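Local coordinates for penicillin binding protein 2X (Streptococcus thermophilus, PDB 5U47) that probably acts as a transpeptidase that cross-links peptidoglycan strands in the septal cell wall and is the kind of enzyme that beta-lactams inactivate by acylation, at residues Ile323-Asp327 / Val328-Asp332; Ile412-Thr415 / Gln416-Leu420; Lys459-Lys463 / Gln464-Glu468; Met300-Ser303 / Ala304-Asn308. The protein carries 1 engineered substitution. All blocks are in the same frame, centred on the assembly; numbering follows the deposited sequence.

Contact 1 of 4, residues Ile323-Asp327 / Val328-Asp332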
# COMPACT_ATOMS: atom_id res chain seq x y z
N ILE A 323 9.68 30.18 -22.48
CA ILE A 323 8.39 30.81 -22.31
C ILE A 323 8.35 31.41 -20.92
O ILE A 323 8.84 30.82 -19.97
CB ILE A 323 7.21 29.83 -22.57
CG1 ILE A 323 5.88 30.58 -22.52
CG2 ILE A 323 7.20 28.68 -21.57
CD1 ILE A 323 4.71 29.77 -23.03
N LYS A 324 7.75 32.59 -20.82
CA LYS A 324 7.72 33.33 -19.57
C LYS A 324 6.31 33.33 -18.98
O LYS A 324 5.35 33.63 -19.67
CB LYS A 324 8.20 34.75 -19.82
CG LYS A 324 8.99 35.36 -18.67
CD LYS A 324 9.46 36.77 -19.03
CE LYS A 324 10.61 37.24 -18.15
NZ LYS A 324 10.33 37.07 -16.69
N VAL A 325 6.20 32.97 -17.70
CA VAL A 325 4.93 32.97 -16.99
C VAL A 325 5.15 33.78 -15.72
O VAL A 325 5.96 33.40 -14.88
CB VAL A 325 4.46 31.56 -16.63
CG1 VAL A 325 3.19 31.62 -15.80
CG2 VAL A 325 4.24 30.75 -17.91
N GLY A 326 4.41 34.88 -15.59
CA GLY A 326 4.58 35.78 -14.46
C GLY A 326 5.97 36.38 -14.58
O GLY A 326 6.29 36.99 -15.61
N ASP A 327 6.79 36.16 -13.56
CA ASP A 327 8.16 36.64 -13.52
C ASP A 327 9.14 35.46 -13.55
O ASP A 327 10.28 35.59 -13.14
CB ASP A 327 8.39 37.48 -12.24
CG ASP A 327 7.46 38.70 -12.16
OD1 ASP A 327 7.25 39.38 -13.19
OD2 ASP A 327 6.97 39.00 -11.05
N VAL A 328 8.67 34.31 -14.06
CA VAL A 328 9.47 33.08 -14.11
C VAL A 328 9.73 32.64 -15.56
O VAL A 328 8.85 32.72 -16.40
CB VAL A 328 8.76 31.95 -13.33
CG1 VAL A 328 9.51 30.62 -13.46
CG2 VAL A 328 8.62 32.35 -11.86
N GLU A 329 10.95 32.16 -15.81
CA GLU A 329 11.40 31.72 -17.14
C GLU A 329 11.39 30.20 -17.23
O GLU A 329 12.00 29.53 -16.41
CB GLU A 329 12.83 32.23 -17.38
CG GLU A 329 13.41 32.01 -18.78
CD GLU A 329 12.90 33.00 -19.83
OE1 GLU A 329 12.21 33.99 -19.48
OE2 GLU A 329 13.23 32.78 -21.02
N ILE A 330 10.70 29.65 -18.24
CA ILE A 330 10.62 28.20 -18.44
C ILE A 330 11.39 27.83 -19.71
O ILE A 330 11.20 28.43 -20.76
CB ILE A 330 9.15 27.73 -18.54
CG1 ILE A 330 8.44 27.97 -17.19
CG2 ILE A 330 9.07 26.26 -18.94
CD1 ILE A 330 6.94 27.73 -17.20
N ASN A 331 12.26 26.84 -19.60
CA ASN A 331 13.09 26.38 -20.71
C ASN A 331 13.14 24.86 -20.80
O ASN A 331 12.85 24.16 -19.83
CB ASN A 331 14.50 26.94 -20.54
CG ASN A 331 14.58 28.43 -20.79
OD1 ASN A 331 14.46 28.90 -21.93
ND2 ASN A 331 14.81 29.19 -19.74
N ASP A 332 13.51 24.35 -21.98
CA ASP A 332 13.64 22.91 -22.18
C ASP A 332 14.98 22.39 -21.66
O ASP A 332 15.94 23.15 -21.52
CB ASP A 332 13.41 22.54 -23.65
CG ASP A 332 11.93 22.64 -24.06
OD1 ASP A 332 11.08 22.89 -23.18
OD2 ASP A 332 11.62 22.43 -25.25
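Ile323 and Ile330 exchange two backbone hydrogen bonds, Ile323 N to Ile330 O at 2.9 Å and Ile330 N to Ile323 O at 2.8 Å. Val325 and Val328 repeat the exchange with two bonds of 3.0 Å, Val325 N to Val328 O and Val328 N to Val325 O. Between these hydrogen-bonded pairs stand Lys324 and Glu329, a non-hydrogen-bonded pair. The result is a tight beta hairpin at the surface of the transpeptidase domain, closed by a type II' turn in which Gly326 takes the positive phi (66°) of the first corner. Apolar contacts gather on the face of Ile323, Val325, Val328 and Ile330. There the two isoleucines lie side by side, Ile323 CG2 3.7 Å from Ile330 CB, while Ile330 CD1 reaches diagonally to Val325 CG2 at 4.1 Å. Helix 356-366, through Thr360 and Gln364, and helix 400-405, through Val401, pack against this face. On the other face the charged side chains cross at about a right angle. The carboxylate oxygen Glu329 OE1 abuts the flank of the aliphatic chain of Lys324, 3.6 Å from its CG, and Lys324 NZ stays 4.6 Å from Glu329 OE1, too far for a salt bridge.

Contact 2 of 4, residues Ile412-Thr415 / Gln416-Leu420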
# COMPACT_ATOMS: atom_id res chain seq x y z
N ILE A 412 3.90 21.37 -7.66
CA ILE A 412 2.81 20.52 -7.21
C ILE A 412 3.44 19.30 -6.52
O ILE A 412 4.44 18.78 -6.99
CB ILE A 412 1.88 20.10 -8.38
CG1 ILE A 412 0.70 19.28 -7.86
CG2 ILE A 412 2.62 19.31 -9.45
CD1 ILE A 412 -0.39 19.05 -8.89
N SER A 413 2.88 18.89 -5.39
CA SER A 413 3.39 17.76 -4.64
C SER A 413 2.40 16.63 -4.63
O SER A 413 1.21 16.85 -4.39
CB SER A 413 3.68 18.16 -3.20
OG SER A 413 4.70 19.12 -3.19
N VAL A 414 2.90 15.43 -4.89
CA VAL A 414 2.08 14.22 -4.93
C VAL A 414 2.71 13.08 -4.14
O VAL A 414 3.86 13.18 -3.71
CB VAL A 414 1.95 13.70 -6.39
CG1 VAL A 414 1.42 14.78 -7.31
CG2 VAL A 414 3.28 13.15 -6.92
N THR A 415 1.95 12.01 -3.94
CA THR A 415 2.46 10.77 -3.40
C THR A 415 2.47 9.80 -4.57
O THR A 415 1.79 10.00 -5.58
CB THR A 415 1.56 10.16 -2.31
OG1 THR A 415 0.26 9.91 -2.85
CG2 THR A 415 1.44 11.10 -1.16
N GLN A 416 3.25 8.73 -4.43
CA GLN A 416 3.33 7.71 -5.47
C GLN A 416 1.96 7.13 -5.76
O GLN A 416 1.58 6.93 -6.93
CB GLN A 416 4.29 6.58 -5.07
CG GLN A 416 4.30 5.47 -6.13
CD GLN A 416 5.16 4.27 -5.84
OE1 GLN A 416 5.13 3.30 -6.61
NE2 GLN A 416 5.90 4.28 -4.73
N VAL A 417 1.20 6.86 -4.70
CA VAL A 417 -0.12 6.25 -4.88
C VAL A 417 -1.10 7.21 -5.61
O VAL A 417 -1.96 6.73 -6.33
CB VAL A 417 -0.65 5.64 -3.58
CG1 VAL A 417 -1.00 6.74 -2.57
CG2 VAL A 417 -1.82 4.71 -3.86
N GLN A 418 -0.95 8.53 -5.45
CA GLN A 418 -1.77 9.49 -6.23
C GLN A 418 -1.42 9.39 -7.73
O GLN A 418 -2.31 9.43 -8.60
CB GLN A 418 -1.59 10.91 -5.73
CG GLN A 418 -2.28 11.17 -4.41
CD GLN A 418 -2.02 12.55 -3.88
OE1 GLN A 418 -0.90 13.07 -3.99
NE2 GLN A 418 -3.03 13.16 -3.26
N MET A 419 -0.13 9.23 -8.03
CA MET A 419 0.27 9.06 -9.41
C MET A 419 -0.30 7.76 -9.98
O MET A 419 -0.80 7.75 -11.10
CB MET A 419 1.80 9.09 -9.57
CG MET A 419 2.42 10.45 -9.23
SD MET A 419 1.80 11.82 -10.23
CE MET A 419 2.33 11.36 -11.88
N LEU A 420 -0.22 6.68 -9.22
CA LEU A 420 -0.75 5.39 -9.68
C LEU A 420 -2.24 5.49 -9.99
O LEU A 420 -2.70 4.98 -11.00
CB LEU A 420 -0.50 4.28 -8.65
CG LEU A 420 0.99 3.95 -8.37
CD1 LEU A 420 1.09 2.90 -7.26
CD2 LEU A 420 1.71 3.45 -9.62
O HOH W 1 -1.31 15.65 -4.91
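Thr415 and Gln418 grip each other by two reciprocal hydrogen bonds. Thr415 N donates to Gln418 OE1 at 3.0 Å, tilted 24° from the plane of the amide carbonyl, and Gln418 N donates to Thr415 OG1 at 3.2 Å. This is a capping box at the start of helix 416-427, with Thr415 as the N-cap: each residue's side chain accepts from the other's backbone N-H. A chi1 of 59° sets Thr415 OG1 between its own backbone N and carbonyl carbon, from where it leans over the first turn. The helical bonding proper begins with Met419 N to Thr415 O at 3.2 Å.

Gln418 OE1 is held a second time, by a water that donates to it at 2.8 Å and also donates to Ser413 O, so that the bridge ties the backbone at Ser413 to the cap. Beyond the two segments, Gln418 NE2 bonds the carbonyls of Ile382 and Ser393, which fixes the rotation of this buried amide. Gln416 turns its own amide the other way, to Thr249 and the carbonyl of Arg285, and touches Tyr544, thereby joining the helix start to the central sheet of the transpeptidase domain.

Val414 and Met419, the residue before the N-cap and the fourth of the helix, occupy the positions of a hydrophobic staple beside the capping box and cross at about a right angle. Val414 CG2 lies 3.7 Å from Met419 CG. The methionine chain, bent at both chi2 and chi3, curls back and brings its SD to 3.9 Å from Val414 CG2.

Contact 3 of 4, residues Lys459-Lys463 / Gln464-Glu468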
# COMPACT_ATOMS: atom_id res chain seq x y z
N LYS A 459 -13.89 9.73 -13.79
CA LYS A 459 -13.60 9.68 -15.21
C LYS A 459 -13.07 11.04 -15.65
O LYS A 459 -13.83 11.90 -16.11
CB LYS A 459 -14.84 9.26 -16.00
CG LYS A 459 -14.50 9.08 -17.47
CD LYS A 459 -15.52 8.32 -18.26
CE LYS A 459 -15.01 8.11 -19.67
NZ LYS A 459 -16.12 7.72 -20.56
N PRO A 460 -11.76 11.26 -15.48
CA PRO A 460 -11.19 12.55 -15.82
C PRO A 460 -11.17 12.89 -17.32
O PRO A 460 -11.31 14.05 -17.66
CB PRO A 460 -9.76 12.48 -15.27
CG PRO A 460 -9.56 11.15 -14.70
CD PRO A 460 -10.83 10.38 -14.74
N VAL A 461 -11.02 11.88 -18.19
CA VAL A 461 -10.96 12.10 -19.64
C VAL A 461 -11.73 11.01 -20.38
O VAL A 461 -12.09 9.99 -19.81
CB VAL A 461 -9.49 12.15 -20.16
CG1 VAL A 461 -8.72 13.28 -19.49
CG2 VAL A 461 -8.78 10.83 -19.92
N SER A 462 -12.00 11.26 -21.65
CA SER A 462 -12.72 10.31 -22.48
C SER A 462 -11.84 9.10 -22.83
O SER A 462 -10.62 9.12 -22.69
CB SER A 462 -13.17 10.97 -23.77
OG SER A 462 -12.06 11.25 -24.62
N LYS A 463 -12.50 8.06 -23.32
CA LYS A 463 -11.83 6.85 -23.79
C LYS A 463 -10.89 7.21 -24.95
O LYS A 463 -9.74 6.71 -25.02
CB LYS A 463 -12.90 5.87 -24.26
CG LYS A 463 -12.40 4.64 -25.00
CD LYS A 463 -13.60 3.78 -25.37
CE LYS A 463 -13.22 2.64 -26.30
NZ LYS A 463 -12.23 1.74 -25.69
N GLN A 464 -11.37 8.05 -25.86
CA GLN A 464 -10.58 8.46 -27.01
C GLN A 464 -9.34 9.26 -26.58
O GLN A 464 -8.25 9.03 -27.09
CB GLN A 464 -11.44 9.26 -28.01
CG GLN A 464 -10.70 9.64 -29.28
CD GLN A 464 -11.57 10.41 -30.26
OE1 GLN A 464 -12.78 10.53 -30.09
NE2 GLN A 464 -10.94 10.95 -31.31
N ALA A 465 -9.50 10.18 -25.63
CA ALA A 465 -8.35 10.96 -25.14
C ALA A 465 -7.29 10.07 -24.49
O ALA A 465 -6.08 10.24 -24.72
CB ALA A 465 -8.81 12.03 -24.16
N ALA A 466 -7.74 9.10 -23.69
CA ALA A 466 -6.83 8.16 -23.05
C ALA A 466 -6.07 7.33 -24.10
O ALA A 466 -4.87 7.16 -24.01
CB ALA A 466 -7.59 7.24 -22.12
N SER A 467 -6.80 6.83 -25.08
CA SER A 467 -6.23 6.01 -26.13
C SER A 467 -5.20 6.78 -26.97
O SER A 467 -4.12 6.25 -27.30
CB SER A 467 -7.36 5.51 -27.04
OG SER A 467 -6.84 4.91 -28.21
N GLU A 468 -5.54 8.01 -27.34
CA GLU A 468 -4.62 8.86 -28.10
C GLU A 468 -3.38 9.20 -27.28
O GLU A 468 -2.26 9.21 -27.81
CB GLU A 468 -5.33 10.10 -28.65
CG GLU A 468 -6.33 9.72 -29.73
CD GLU A 468 -7.08 10.90 -30.32
OE1 GLU A 468 -7.98 10.67 -31.17
OE2 GLU A 468 -6.77 12.05 -29.94
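Ser462 brings its hydroxyl to Ala465 at the N-terminal end of helix 463-478. With chi1 at 70° the hydroxyl swings round to the helix side of its own backbone, and from there Ser462 OG accepts from Ala465 N at 3.0 Å while lying 3.4 Å from the methyl CB of Ala465. One small side chain thus serves a polar and an apolar partner of the same residue. Val461, one position earlier, points toward the helix, its CB 4.1 Å from Ala465 CB. Its CG2 approaches Ala466 CB more loosely, at 4.4 Å.

The pattern is that of an N-capped helix, with Ser462 in the N-cap position and the first regular bond running from Ala466 N to Ser462 O at 3.0 Å. The next bond, Ser467 N to Lys463 O, measures 2.9 Å. Before the cap, the backbone N of Lys459 is hydrogen-bonded to Asp654 OD2 and its side chain touches Tyr656, joining the transpeptidase domain to the last PASTA domain, while Val461 also rests on Tyr374 and Tyr378.

Along the more exposed flank of the helix, Gln464 and Glu468 join side chains one turn apart. Gln464 NE2 donates to Glu468 OE1 at 3.0 Å in a nearly straight bond (167°). The oxygen lies in the plane of the amide, yet the amide meets the carboxylate from above, 39° out of its plane, so the two flat groups do not share one plane.

Contact 4 of 4, residues Met300-Ser303 / Ala304-Asn308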
# COMPACT_ATOMS: atom_id res chain seq x y z
N MET A 300 -0.88 13.33 -17.82
CA MET A 300 -2.16 13.93 -17.43
C MET A 300 -2.43 15.18 -18.28
O MET A 300 -3.55 15.36 -18.76
CB MET A 300 -2.18 14.31 -15.95
CG MET A 300 -2.35 13.20 -14.93
SD MET A 300 -1.10 11.90 -14.85
CE MET A 300 -1.78 10.71 -15.96
N LEU A 301 -1.40 16.02 -18.44
CA LEU A 301 -1.52 17.26 -19.23
C LEU A 301 -1.97 17.00 -20.63
O LEU A 301 -2.92 17.61 -21.10
CB LEU A 301 -0.20 18.00 -19.31
CG LEU A 301 -0.34 19.27 -20.19
CD1 LEU A 301 -1.07 20.37 -19.43
CD2 LEU A 301 0.99 19.77 -20.65
N LEU A 302 -1.27 16.10 -21.32
CA LEU A 302 -1.59 15.73 -22.68
C LEU A 302 -3.00 15.18 -22.80
O LEU A 302 -3.71 15.53 -23.74
CB LEU A 302 -0.59 14.71 -23.21
CG LEU A 302 -0.81 14.22 -24.65
CD1 LEU A 302 -0.72 15.37 -25.63
CD2 LEU A 302 0.19 13.15 -25.01
N SER A 303 -3.41 14.32 -21.85
CA SER A 303 -4.76 13.74 -21.90
C SER A 303 -5.82 14.83 -21.79
O SER A 303 -6.87 14.74 -22.43
CB SER A 303 -4.99 12.69 -20.81
OG SER A 303 -5.06 13.26 -19.51
N ALA A 304 -5.55 15.83 -20.96
CA ALA A 304 -6.46 16.96 -20.75
C ALA A 304 -6.55 17.82 -22.02
O ALA A 304 -7.64 18.24 -22.42
CB ALA A 304 -6.02 17.80 -19.57
N ALA A 305 -5.40 18.09 -22.63
CA ALA A 305 -5.36 18.87 -23.86
C ALA A 305 -6.16 18.17 -24.95
O ALA A 305 -6.91 18.83 -25.69
CB ALA A 305 -3.93 19.09 -24.31
N ILE A 306 -6.02 16.85 -25.05
CA ILE A 306 -6.75 16.09 -26.07
C ILE A 306 -8.24 16.11 -25.75
O ILE A 306 -9.07 16.36 -26.64
CB ILE A 306 -6.22 14.66 -26.21
CG1 ILE A 306 -4.79 14.70 -26.78
CG2 ILE A 306 -7.14 13.84 -27.13
CD1 ILE A 306 -4.07 13.37 -26.75
N ASN A 307 -8.57 15.88 -24.48
CA ASN A 307 -9.97 15.87 -24.03
C ASN A 307 -10.64 17.26 -24.16
O ASN A 307 -11.84 17.34 -24.40
CB ASN A 307 -10.07 15.42 -22.57
CG ASN A 307 -11.45 14.91 -22.23
OD1 ASN A 307 -11.89 13.90 -22.78
ND2 ASN A 307 -12.14 15.60 -21.33
N ASN A 308 -9.87 18.33 -23.99
CA ASN A 308 -10.37 19.71 -24.08
C ASN A 308 -10.61 20.13 -25.53
O ASN A 308 -11.28 21.12 -25.77
CB ASN A 308 -9.35 20.68 -23.46
CG ASN A 308 -9.90 22.07 -23.23
OD1 ASN A 308 -10.97 22.24 -22.65
ND2 ASN A 308 -9.15 23.09 -23.67
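Met300 O accepts two hydrogen bonds at once, from Ala304 N at 3.0 Å and from Ser303 OG at 2.7 Å, both arriving from the same face of the carbonyl plane. The first is the ordinary helical bond. The second is a side chain turning back on its own helix: a chi1 of 70° folds the hydroxyl of Ser303 back along the helix toward the preceding turn, where it comes within reach of the carbonyl. The hydroxyl is also hydrogen-bonded to Tyr378 OH, so this buried group has two hydrogen-bond partners.

The backbone bonds continue through the next turn, and Asn307 N closes on Ser303 O at 2.9 Å. The amide of Asn307 looks outward from the helix, its ND2 bonded to Tyr374 OH.

Leu302 and Ile306, one turn apart, meet at an oblique angle. Ile306 CD1 lies 4.0 Å from Leu302 CG and 4.1 Å from Leu302 CD1, while Ile306 CG1 passes 3.3 Å from Leu302 O. The methyl of Ala304 touches Trp371 and Tyr374 of helix 368-377, and that of Ala305 touches Met366 of helix 356-366. Leu301 joins both of these neighbours, touching Met359, Met366 and Trp371, and its side chain also lies near, without touching, the SxxK residues that precede this stretch.

This is a buried helix packed on several sides. That SxxK sequence, Ser295 to Lys298, runs into its start, consistent with the helix that follows the nucleophilic serine in penicillin-binding transpeptidases.

Overall arrangement
All four contacts lie in the transpeptidase domain, and contacts 3 and 4 are the pair that touch, their centres about 8 Å apart. Ser462 N comes to 2.9 Å from Asn307 OD1, a probable hydrogen bond, while Ala465 CA and Glu468 OE2 pack on Ile306 CG2, so the capped helix start lies against helix 297-308. Contact 2 approaches contact 4 to about 5 Å between nearest atoms without touching, and Met419 reaches Thr296, inside the SxxK sequence that probably marks the active site. Contact 1 is more remote, its centre about 21 Å from that of contact 4, yet helix 356-366 touches side chains of both.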